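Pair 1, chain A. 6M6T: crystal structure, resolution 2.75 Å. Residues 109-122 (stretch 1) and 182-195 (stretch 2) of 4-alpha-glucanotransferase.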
# COMPACT_ATOMS: atom_id res chain seq x y z
N ARG A 109 -12.33 17.44 4.63
CA ARG A 109 -13.32 16.37 4.65
C ARG A 109 -14.09 16.30 5.96
O ARG A 109 -15.14 15.65 6.01
CB ARG A 109 -12.67 15.01 4.40
CG ARG A 109 -11.89 14.93 3.11
CD ARG A 109 -11.21 13.58 2.99
NE ARG A 109 -12.17 12.47 2.85
CZ ARG A 109 -12.79 12.16 1.71
NH1 ARG A 109 -12.58 12.89 0.62
NH2 ARG A 109 -13.63 11.14 1.67
N ARG A 110 -13.59 16.96 7.01
CA ARG A 110 -14.03 16.62 8.36
C ARG A 110 -15.45 17.08 8.68
O ARG A 110 -16.23 16.28 9.21
CB ARG A 110 -13.01 17.15 9.38
CG ARG A 110 -13.22 16.65 10.77
CD ARG A 110 -13.17 15.15 10.80
NE ARG A 110 -13.42 14.59 12.13
CZ ARG A 110 -12.53 14.57 13.12
NH1 ARG A 110 -11.31 15.09 12.96
NH2 ARG A 110 -12.86 14.02 14.28
N PRO A 111 -15.84 18.35 8.43
CA PRO A 111 -17.28 18.69 8.54
C PRO A 111 -18.21 17.70 7.86
O PRO A 111 -19.24 17.32 8.42
CB PRO A 111 -17.36 20.07 7.86
CG PRO A 111 -16.03 20.25 7.15
CD PRO A 111 -15.05 19.51 8.02
N VAL A 112 -17.84 17.25 6.65
CA VAL A 112 -18.68 16.38 5.84
C VAL A 112 -18.82 15.00 6.49
O VAL A 112 -19.94 14.46 6.64
CB VAL A 112 -18.10 16.25 4.42
CG1 VAL A 112 -19.04 15.45 3.54
CG2 VAL A 112 -17.76 17.63 3.85
N LEU A 113 -17.68 14.38 6.83
CA LEU A 113 -17.72 13.08 7.49
C LEU A 113 -18.46 13.16 8.82
O LEU A 113 -19.22 12.25 9.18
CB LEU A 113 -16.29 12.54 7.67
CG LEU A 113 -15.50 12.08 6.43
CD1 LEU A 113 -13.99 12.06 6.67
CD2 LEU A 113 -15.96 10.72 5.93
N GLU A 114 -18.25 14.24 9.57
CA GLU A 114 -18.94 14.38 10.84
C GLU A 114 -20.45 14.50 10.64
O GLU A 114 -21.23 13.89 11.39
CB GLU A 114 -18.40 15.60 11.60
CG GLU A 114 -17.49 15.23 12.77
CD GLU A 114 -16.36 16.24 12.98
OE1 GLU A 114 -16.56 17.44 12.72
OE2 GLU A 114 -15.27 15.80 13.38
N LYS A 115 -20.89 15.27 9.63
CA LYS A 115 -22.31 15.35 9.31
C LYS A 115 -22.88 13.96 8.99
O LYS A 115 -23.94 13.57 9.50
CB LYS A 115 -22.52 16.35 8.15
CG LYS A 115 -23.97 16.66 7.76
CD LYS A 115 -24.68 17.70 8.67
CE LYS A 115 -24.31 19.15 8.34
NZ LYS A 115 -24.27 19.46 6.87
N ALA A 116 -22.14 13.17 8.20
CA ALA A 116 -22.61 11.83 7.84
C ALA A 116 -22.66 10.89 9.05
O ALA A 116 -23.57 10.07 9.16
CB ALA A 116 -21.72 11.23 6.75
N VAL A 117 -21.68 10.98 9.95
CA VAL A 117 -21.68 10.11 11.13
C VAL A 117 -22.80 10.49 12.10
O VAL A 117 -23.47 9.62 12.67
CB VAL A 117 -20.29 10.14 11.80
CG1 VAL A 117 -20.32 9.42 13.14
CG2 VAL A 117 -19.23 9.52 10.87
N LYS A 118 -23.03 11.80 12.27
CA LYS A 118 -24.16 12.30 13.06
C LYS A 118 -25.49 11.82 12.50
O LYS A 118 -26.39 11.44 13.27
CB LYS A 118 -24.14 13.84 13.11
CG LYS A 118 -25.37 14.51 13.73
CD LYS A 118 -25.19 16.05 13.87
CE LYS A 118 -24.94 16.50 15.33
NZ LYS A 118 -23.54 16.24 15.85
N ASN A 119 -25.64 11.82 11.17
CA ASN A 119 -26.89 11.35 10.57
C ASN A 119 -27.00 9.83 10.60
O ASN A 119 -28.11 9.30 10.73
CB ASN A 119 -27.04 11.84 9.13
CG ASN A 119 -27.28 13.33 9.06
OD1 ASN A 119 -28.11 13.88 9.79
ND2 ASN A 119 -26.55 14.01 8.17
N PHE A 120 -25.88 9.11 10.48
CA PHE A 120 -25.93 7.65 10.58
C PHE A 120 -26.36 7.21 11.97
O PHE A 120 -27.12 6.23 12.10
CB PHE A 120 -24.58 7.02 10.23
CG PHE A 120 -24.48 5.58 10.69
CD1 PHE A 120 -25.04 4.56 9.93
CD2 PHE A 120 -23.86 5.25 11.90
CE1 PHE A 120 -24.97 3.24 10.35
CE2 PHE A 120 -23.80 3.93 12.32
CZ PHE A 120 -24.36 2.92 11.54
N LEU A 121 -25.89 7.88 13.03
CA LEU A 121 -26.24 7.42 14.37
C LEU A 121 -27.73 7.61 14.69
O LEU A 121 -28.28 6.82 15.46
CB LEU A 121 -25.37 8.12 15.41
CG LEU A 121 -23.89 7.73 15.39
CD1 LEU A 121 -23.13 8.64 16.34
CD2 LEU A 121 -23.67 6.24 15.72
N LYS A 122 -28.38 8.63 14.11
CA LYS A 122 -29.79 8.91 14.42
C LYS A 122 -30.76 7.94 13.75
O LYS A 122 -31.94 7.89 14.14
CB LYS A 122 -30.15 10.35 14.04
CG LYS A 122 -30.39 10.56 12.54
CD LYS A 122 -30.66 12.01 12.16
CE LYS A 122 -29.91 12.98 13.05
NZ LYS A 122 -30.25 14.37 12.66
N SER A 182 -16.11 10.22 24.50
CA SER A 182 -16.88 9.14 23.84
C SER A 182 -17.49 9.50 22.48
O SER A 182 -17.70 8.58 21.72
CB SER A 182 -17.87 8.55 24.78
OG SER A 182 -18.89 9.46 25.07
N GLU A 183 -17.76 10.77 22.16
CA GLU A 183 -18.41 11.10 20.90
C GLU A 183 -17.42 11.18 19.74
O GLU A 183 -17.71 10.73 18.62
CB GLU A 183 -19.18 12.41 21.05
CG GLU A 183 -20.22 12.67 19.97
CD GLU A 183 -20.17 14.10 19.43
OE1 GLU A 183 -19.31 14.88 19.91
OE2 GLU A 183 -20.98 14.43 18.53
N VAL A 184 -16.22 11.72 19.99
CA VAL A 184 -15.21 11.70 18.95
C VAL A 184 -14.68 10.30 18.71
O VAL A 184 -14.16 10.00 17.63
CB VAL A 184 -14.07 12.68 19.30
CG1 VAL A 184 -13.44 12.30 20.62
CG2 VAL A 184 -13.03 12.72 18.17
N ILE A 185 -14.78 9.42 19.71
CA ILE A 185 -14.42 8.02 19.48
C ILE A 185 -15.44 7.37 18.56
O ILE A 185 -15.09 6.73 17.56
CB ILE A 185 -14.30 7.26 20.81
CG1 ILE A 185 -13.13 7.76 21.65
CG2 ILE A 185 -14.12 5.76 20.57
CD1 ILE A 185 -13.15 7.20 23.07
N LYS A 186 -16.73 7.50 18.91
CA LYS A 186 -17.77 6.95 18.06
C LYS A 186 -17.65 7.47 16.63
O LYS A 186 -17.94 6.73 15.67
CB LYS A 186 -19.16 7.27 18.63
CG LYS A 186 -20.28 6.44 18.05
CD LYS A 186 -21.24 5.92 19.13
CE LYS A 186 -20.71 4.69 19.85
NZ LYS A 186 -20.29 3.62 18.90
N TYR A 187 -17.21 8.72 16.45
CA TYR A 187 -16.96 9.21 15.10
C TYR A 187 -16.03 8.28 14.33
O TYR A 187 -16.33 7.88 13.19
CB TYR A 187 -16.38 10.63 15.15
CG TYR A 187 -15.75 11.00 13.84
CD1 TYR A 187 -14.40 10.72 13.59
CD2 TYR A 187 -16.50 11.58 12.82
CE1 TYR A 187 -13.81 11.02 12.37
CE2 TYR A 187 -15.92 11.89 11.59
CZ TYR A 187 -14.57 11.61 11.37
OH TYR A 187 -13.98 11.91 10.16
N HIS A 188 -14.89 7.92 14.93
CA HIS A 188 -13.87 7.15 14.22
C HIS A 188 -14.30 5.71 14.02
O HIS A 188 -13.95 5.10 13.00
CB HIS A 188 -12.55 7.19 14.97
CG HIS A 188 -11.84 8.50 14.89
ND1 HIS A 188 -11.14 8.90 13.77
CD2 HIS A 188 -11.70 9.50 15.79
CE1 HIS A 188 -10.61 10.09 13.99
NE2 HIS A 188 -10.93 10.47 15.21
N GLU A 189 -15.05 5.16 14.97
CA GLU A 189 -15.68 3.86 14.75
C GLU A 189 -16.55 3.88 13.51
O GLU A 189 -16.48 2.99 12.65
CB GLU A 189 -16.53 3.46 15.96
CG GLU A 189 -15.84 2.45 16.85
CD GLU A 189 -16.18 2.62 18.32
OE1 GLU A 189 -17.38 2.77 18.67
OE2 GLU A 189 -15.22 2.62 19.11
N VAL A 190 -17.39 4.91 13.39
CA VAL A 190 -18.36 4.96 12.32
C VAL A 190 -17.66 5.20 10.98
O VAL A 190 -18.03 4.61 9.96
CB VAL A 190 -19.44 6.02 12.63
CG1 VAL A 190 -20.32 6.30 11.42
CG2 VAL A 190 -20.33 5.56 13.81
N THR A 191 -16.63 6.03 10.97
CA THR A 191 -15.89 6.19 9.72
C THR A 191 -15.23 4.88 9.31
O THR A 191 -15.18 4.56 8.12
CB THR A 191 -14.86 7.32 9.82
OG1 THR A 191 -13.99 7.12 10.94
CG2 THR A 191 -15.58 8.66 9.94
N GLN A 192 -14.75 4.07 10.27
CA GLN A 192 -14.22 2.76 9.90
C GLN A 192 -15.32 1.87 9.33
O GLN A 192 -15.09 1.11 8.37
CB GLN A 192 -13.53 2.09 11.09
CG GLN A 192 -12.11 2.62 11.41
CD GLN A 192 -11.19 2.73 10.18
OE1 GLN A 192 -10.82 1.73 9.56
NE2 GLN A 192 -10.81 3.96 9.85
N TYR A 193 -16.54 1.98 9.88
CA TYR A 193 -17.67 1.22 9.35
C TYR A 193 -17.96 1.62 7.90
O TYR A 193 -18.21 0.75 7.05
CB TYR A 193 -18.90 1.42 10.22
CG TYR A 193 -20.21 0.96 9.59
CD1 TYR A 193 -20.58 -0.39 9.61
CD2 TYR A 193 -21.09 1.87 8.99
CE1 TYR A 193 -21.78 -0.81 9.04
CE2 TYR A 193 -22.28 1.45 8.41
CZ TYR A 193 -22.62 0.11 8.44
OH TYR A 193 -23.80 -0.31 7.88
N PHE A 194 -17.92 2.92 7.62
CA PHE A 194 -18.11 3.41 6.26
C PHE A 194 -17.07 2.83 5.32
O PHE A 194 -17.40 2.29 4.25
CB PHE A 194 -18.01 4.93 6.23
CG PHE A 194 -19.17 5.61 6.80
CD1 PHE A 194 -20.44 5.06 6.69
CD2 PHE A 194 -19.02 6.82 7.45
CE1 PHE A 194 -21.53 5.69 7.22
CE2 PHE A 194 -20.10 7.45 7.98
CZ PHE A 194 -21.36 6.89 7.86
N PHE A 195 -15.80 2.99 5.68
CA PHE A 195 -14.71 2.42 4.92
C PHE A 195 -15.01 0.99 4.54
O PHE A 195 -15.01 0.64 3.36
CB PHE A 195 -13.41 2.47 5.71
CG PHE A 195 -12.20 2.24 4.87
CD1 PHE A 195 -11.75 0.95 4.61
CD2 PHE A 195 -11.52 3.32 4.30
CE1 PHE A 195 -10.63 0.74 3.82
CE2 PHE A 195 -10.40 3.12 3.51
CZ PHE A 195 -9.95 1.83 3.26

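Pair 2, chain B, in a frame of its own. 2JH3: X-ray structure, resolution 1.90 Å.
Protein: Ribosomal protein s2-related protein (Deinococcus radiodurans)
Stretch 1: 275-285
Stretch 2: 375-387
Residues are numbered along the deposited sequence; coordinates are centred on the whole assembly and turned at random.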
# COMPACT_ATOMS: atom_id res chain seq x y z
N GLN B 275 -28.80 -7.53 -22.47
CA GLN B 275 -28.87 -6.10 -22.83
C GLN B 275 -28.27 -5.19 -21.81
O GLN B 275 -27.69 -4.19 -22.17
CB GLN B 275 -30.31 -5.69 -23.03
CG GLN B 275 -30.96 -6.44 -24.25
CD GLN B 275 -30.38 -6.05 -25.58
OE1 GLN B 275 -29.83 -4.95 -25.74
NE2 GLN B 275 -30.52 -6.94 -26.56
N ALA B 276 -28.37 -5.53 -20.55
CA ALA B 276 -27.71 -4.75 -19.50
C ALA B 276 -26.21 -4.74 -19.67
O ALA B 276 -25.57 -3.70 -19.52
CB ALA B 276 -28.07 -5.32 -18.13
N HIS B 277 -25.64 -5.96 -19.83
CA HIS B 277 -24.20 -6.05 -20.13
C HIS B 277 -23.92 -5.30 -21.40
O HIS B 277 -22.94 -4.55 -21.44
CB HIS B 277 -23.71 -7.53 -20.20
CG HIS B 277 -22.30 -7.72 -20.72
ND1 HIS B 277 -21.99 -7.64 -22.07
CD2 HIS B 277 -21.13 -8.05 -20.08
CE1 HIS B 277 -20.69 -7.92 -22.24
NE2 HIS B 277 -20.16 -8.17 -21.05
N ALA B 278 -24.72 -5.47 -22.45
CA ALA B 278 -24.39 -4.78 -23.68
C ALA B 278 -24.41 -3.24 -23.53
O ALA B 278 -23.56 -2.53 -24.11
CB ALA B 278 -25.33 -5.21 -24.85
N GLU B 279 -25.34 -2.72 -22.75
CA GLU B 279 -25.39 -1.28 -22.49
C GLU B 279 -24.13 -0.71 -21.86
O GLU B 279 -23.65 0.37 -22.22
CB GLU B 279 -26.58 -0.98 -21.59
CG GLU B 279 -27.93 -1.10 -22.30
CD GLU B 279 -29.11 -0.83 -21.36
OE1 GLU B 279 -29.00 -0.03 -20.42
OE2 GLU B 279 -30.13 -1.47 -21.56
N ALA B 280 -23.60 -1.44 -20.86
CA ALA B 280 -22.42 -0.97 -20.14
C ALA B 280 -21.22 -0.91 -21.06
O ALA B 280 -20.45 0.06 -21.05
CB ALA B 280 -22.16 -1.77 -18.94
N TRP B 281 -21.13 -1.85 -22.00
CA TRP B 281 -20.02 -1.79 -22.93
C TRP B 281 -20.22 -0.75 -23.99
O TRP B 281 -19.25 -0.19 -24.48
CB TRP B 281 -19.65 -3.21 -23.43
CG TRP B 281 -19.02 -3.92 -22.24
CD1 TRP B 281 -19.64 -4.72 -21.37
CD2 TRP B 281 -17.67 -3.79 -21.79
NE1 TRP B 281 -18.76 -5.16 -20.42
CE2 TRP B 281 -17.54 -4.55 -20.63
CE3 TRP B 281 -16.57 -3.04 -22.23
CZ2 TRP B 281 -16.35 -4.63 -19.91
CZ3 TRP B 281 -15.38 -3.12 -21.53
CH2 TRP B 281 -15.28 -3.91 -20.38
N ALA B 282 -21.48 -0.43 -24.33
CA ALA B 282 -21.73 0.75 -25.20
C ALA B 282 -21.27 2.05 -24.52
O ALA B 282 -20.70 2.99 -25.18
CB ALA B 282 -23.19 0.85 -25.57
N ALA B 283 -21.52 2.15 -23.22
CA ALA B 283 -21.03 3.31 -22.47
C ALA B 283 -19.49 3.41 -22.48
O ALA B 283 -18.84 4.48 -22.64
CB ALA B 283 -21.50 3.24 -21.08
N LEU B 284 -18.87 2.26 -22.32
CA LEU B 284 -17.40 2.23 -22.28
C LEU B 284 -16.82 2.64 -23.63
O LEU B 284 -15.92 3.42 -23.66
CB LEU B 284 -16.90 0.83 -21.89
CG LEU B 284 -15.37 0.52 -21.81
CD1 LEU B 284 -14.68 0.32 -23.13
CD2 LEU B 284 -14.62 1.60 -21.09
N ARG B 285 -17.34 2.06 -24.74
CA ARG B 285 -16.91 2.45 -26.09
C ARG B 285 -17.01 3.97 -26.34
O ARG B 285 -16.12 4.60 -26.87
CB ARG B 285 -17.71 1.70 -27.13
CG ARG B 285 -17.24 0.32 -27.31
CD ARG B 285 -17.77 -0.38 -28.54
NE ARG B 285 -19.25 -0.40 -28.58
CZ ARG B 285 -20.04 -1.28 -27.97
NH1 ARG B 285 -19.56 -2.26 -27.21
NH2 ARG B 285 -21.35 -1.18 -28.11
N VAL B 375 -15.65 -3.88 -13.06
CA VAL B 375 -15.68 -2.47 -12.83
C VAL B 375 -16.61 -1.76 -13.83
O VAL B 375 -17.32 -0.86 -13.48
CB VAL B 375 -14.22 -1.91 -12.81
CG1 VAL B 375 -14.20 -0.43 -12.85
CG2 VAL B 375 -13.47 -2.39 -11.56
N ILE B 376 -16.52 -2.10 -15.11
CA ILE B 376 -17.36 -1.41 -16.11
C ILE B 376 -18.89 -1.59 -15.87
O ILE B 376 -19.64 -0.63 -15.80
CB ILE B 376 -16.97 -1.87 -17.58
CG1 ILE B 376 -15.61 -1.30 -18.04
CG2 ILE B 376 -18.10 -1.58 -18.54
CD1 ILE B 376 -15.30 -0.05 -17.67
N GLU B 377 -19.27 -2.83 -15.63
CA GLU B 377 -20.64 -3.24 -15.42
C GLU B 377 -21.22 -2.67 -14.11
O GLU B 377 -22.37 -2.25 -14.05
CB GLU B 377 -20.63 -4.78 -15.35
CG GLU B 377 -20.24 -5.51 -16.68
CD GLU B 377 -18.79 -5.94 -16.79
OE1 GLU B 377 -17.97 -5.43 -16.03
OE2 GLU B 377 -18.46 -6.73 -17.69
N GLU B 378 -20.44 -2.71 -13.04
CA GLU B 378 -20.85 -2.16 -11.73
C GLU B 378 -20.97 -0.70 -11.73
O GLU B 378 -21.92 -0.14 -11.18
CB GLU B 378 -19.87 -2.59 -10.65
CG GLU B 378 -20.06 -3.99 -10.36
CD GLU B 378 -19.06 -4.55 -9.35
OE1 GLU B 378 -18.03 -3.89 -9.06
OE2 GLU B 378 -19.27 -5.71 -8.88
N SER B 379 -19.99 -0.02 -12.33
CA SER B 379 -20.02 1.41 -12.45
C SER B 379 -21.25 1.89 -13.26
O SER B 379 -21.95 2.86 -12.87
CB SER B 379 -18.71 1.94 -13.04
OG SER B 379 -17.61 1.71 -12.10
N TYR B 380 -21.53 1.18 -14.37
CA TYR B 380 -22.67 1.46 -15.26
C TYR B 380 -23.95 1.32 -14.48
O TYR B 380 -24.84 2.19 -14.52
CB TYR B 380 -22.70 0.53 -16.45
CG TYR B 380 -23.84 0.85 -17.38
CD1 TYR B 380 -23.72 1.86 -18.27
CD2 TYR B 380 -25.06 0.11 -17.35
CE1 TYR B 380 -24.78 2.21 -19.13
CE2 TYR B 380 -26.11 0.42 -18.21
CZ TYR B 380 -25.98 1.50 -19.07
OH TYR B 380 -27.01 1.85 -19.97
N ALA B 381 -24.08 0.21 -13.79
CA ALA B 381 -25.27 -0.08 -12.99
C ALA B 381 -25.49 0.94 -11.86
O ALA B 381 -26.61 1.34 -11.59
CB ALA B 381 -25.12 -1.42 -12.43
N HIS B 382 -24.41 1.37 -11.22
CA HIS B 382 -24.54 2.36 -10.17
C HIS B 382 -25.05 3.70 -10.69
O HIS B 382 -25.95 4.24 -10.09
CB HIS B 382 -23.23 2.49 -9.40
CG HIS B 382 -23.36 3.33 -8.17
ND1 HIS B 382 -24.26 3.03 -7.16
CD2 HIS B 382 -22.68 4.41 -7.76
CE1 HIS B 382 -24.11 3.89 -6.18
NE2 HIS B 382 -23.16 4.75 -6.51
N GLU B 383 -24.53 4.19 -11.82
CA GLU B 383 -25.00 5.43 -12.46
C GLU B 383 -26.51 5.40 -12.88
O GLU B 383 -27.21 6.42 -12.85
CB GLU B 383 -24.16 5.71 -13.69
CG GLU B 383 -22.80 6.21 -13.49
CD GLU B 383 -22.63 7.61 -12.84
OE1 GLU B 383 -23.59 8.31 -12.45
OE2 GLU B 383 -21.46 7.99 -12.70
N HIS B 384 -26.97 4.22 -13.25
CA HIS B 384 -28.37 3.95 -13.50
C HIS B 384 -29.14 3.61 -12.25
O HIS B 384 -30.24 3.09 -12.33
CB HIS B 384 -28.51 2.80 -14.50
CG HIS B 384 -28.55 3.26 -15.91
ND1 HIS B 384 -29.08 4.47 -16.27
CD2 HIS B 384 -28.13 2.67 -17.05
CE1 HIS B 384 -28.96 4.62 -17.58
NE2 HIS B 384 -28.38 3.55 -18.08
N ARG B 385 -28.55 3.83 -11.09
CA ARG B 385 -29.22 3.68 -9.80
C ARG B 385 -29.75 2.25 -9.56
O ARG B 385 -30.78 2.05 -8.98
CB ARG B 385 -30.33 4.79 -9.64
CG ARG B 385 -29.79 6.23 -9.64
CD ARG B 385 -30.77 7.25 -10.27
NE ARG B 385 -32.09 7.32 -9.60
CZ ARG B 385 -32.83 8.43 -9.37
NH1 ARG B 385 -32.42 9.66 -9.70
NH2 ARG B 385 -34.00 8.32 -8.76
N ARG B 386 -29.03 1.24 -9.99
CA ARG B 386 -29.55 -0.10 -9.75
C ARG B 386 -28.47 -1.13 -9.43
O ARG B 386 -28.62 -2.29 -9.75
CB ARG B 386 -30.36 -0.55 -10.97
CG ARG B 386 -29.57 -0.85 -12.22
CD ARG B 386 -30.39 -0.56 -13.44
NE ARG B 386 -29.73 -1.02 -14.65
CZ ARG B 386 -30.02 -0.56 -15.88
NH1 ARG B 386 -30.96 0.41 -16.09
NH2 ARG B 386 -29.35 -1.06 -16.91
N LEU B 387 -27.42 -0.73 -8.76
CA LEU B 387 -26.42 -1.70 -8.38
C LEU B 387 -26.86 -2.33 -7.08
O LEU B 387 -26.97 -1.60 -6.13
CB LEU B 387 -25.04 -1.03 -8.19
CG LEU B 387 -23.93 -1.99 -7.72
CD1 LEU B 387 -23.69 -3.08 -8.71
CD2 LEU B 387 -22.64 -1.30 -7.48

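Both pairs set two helices across each other at nearly a right angle, 91° in pair 1 and 96° in pair 2, with axes 9.7 Å and 8.9 Å apart at closest approach. Superposed over 14 central residues, the backbones agree to 0.6 Å, so the differences lie mostly in the side chains.

V117(A) and A280(B) match closely at the crossing, CA atoms 0.2 Å and side-chain centres 0.6 Å apart after superposition. In pair 1 the valine is a knob among Y187(A), V190(A), T191(A) and F194(A), its CG2 3.4 Å from V190(A) CG1. Alanine at this site reaches less far, and the other helix comes in to it: A280(B) CB lies 3.4 Å from Y380(B) CB, and A280(B) CA sits over the face of the Y380(B) ring.

The knob offered in return comes from different positions. In pair 1 it is Y187(A), which fills the hole formed by R110(A), L113(A), E114(A) and V117(A). L113(A), which matches A276(B), points toward the other helix, its CB 3.5 Å from Y187(A) OH. R110(A) lies over the tyrosine ring in a cation-pi contact, CZ 4.2 Å from the centroid, while R110(A) NE is held by a salt bridge to E114(A) OE2 at 2.5 Å. In pair 2 the residue matched to Y187(A) is E377(B), whose OE2 instead accepts a hydrogen bond from W281(B) NE1 at 3.2 Å. The tryptophan matches K118(A); both point away at CA-to-CB, yet both ends come back. K118(A) NZ stays 4.1 Å from E183(A) OE2, beyond a salt bridge.

Pair 2 takes its knob almost one turn further on, at Y380(B), which matches V190(A). The tyrosine ring sits among A276(B), E279(B), A280(B) and A283(B), three of them alanines, and its hydroxyl donates to E279(B) OE1 at 2.8 Å. A long salt bridge, E279(B) OE1 to R386(B) NH2 at 3.7 Å, uses the same carboxylate oxygen. At the site of E279(B), pair 1 has A116(A), whose CB lies 4.3 Å from F194(A) CE2.

F120(A) matches A283(B): the phenylalanine meets V190(A), CD2 to CG1 at 3.7 Å, and receives the edge of F194(A) toward its face, whereas A283(B) CB rests 3.8 Å from Y380(B) CD1. L121(A) and L284(B) keep leucine but differ in rotamer, and touch V190(A) and I376(B) respectively. Where pair 2 sets Y380(B) against A280(B) and A283(B), pair 1 has V190(A) against V117(A) and F120(A). Pair 2 adds two hydrogen bonds and a long salt bridge across the stretches; pair 1 has none.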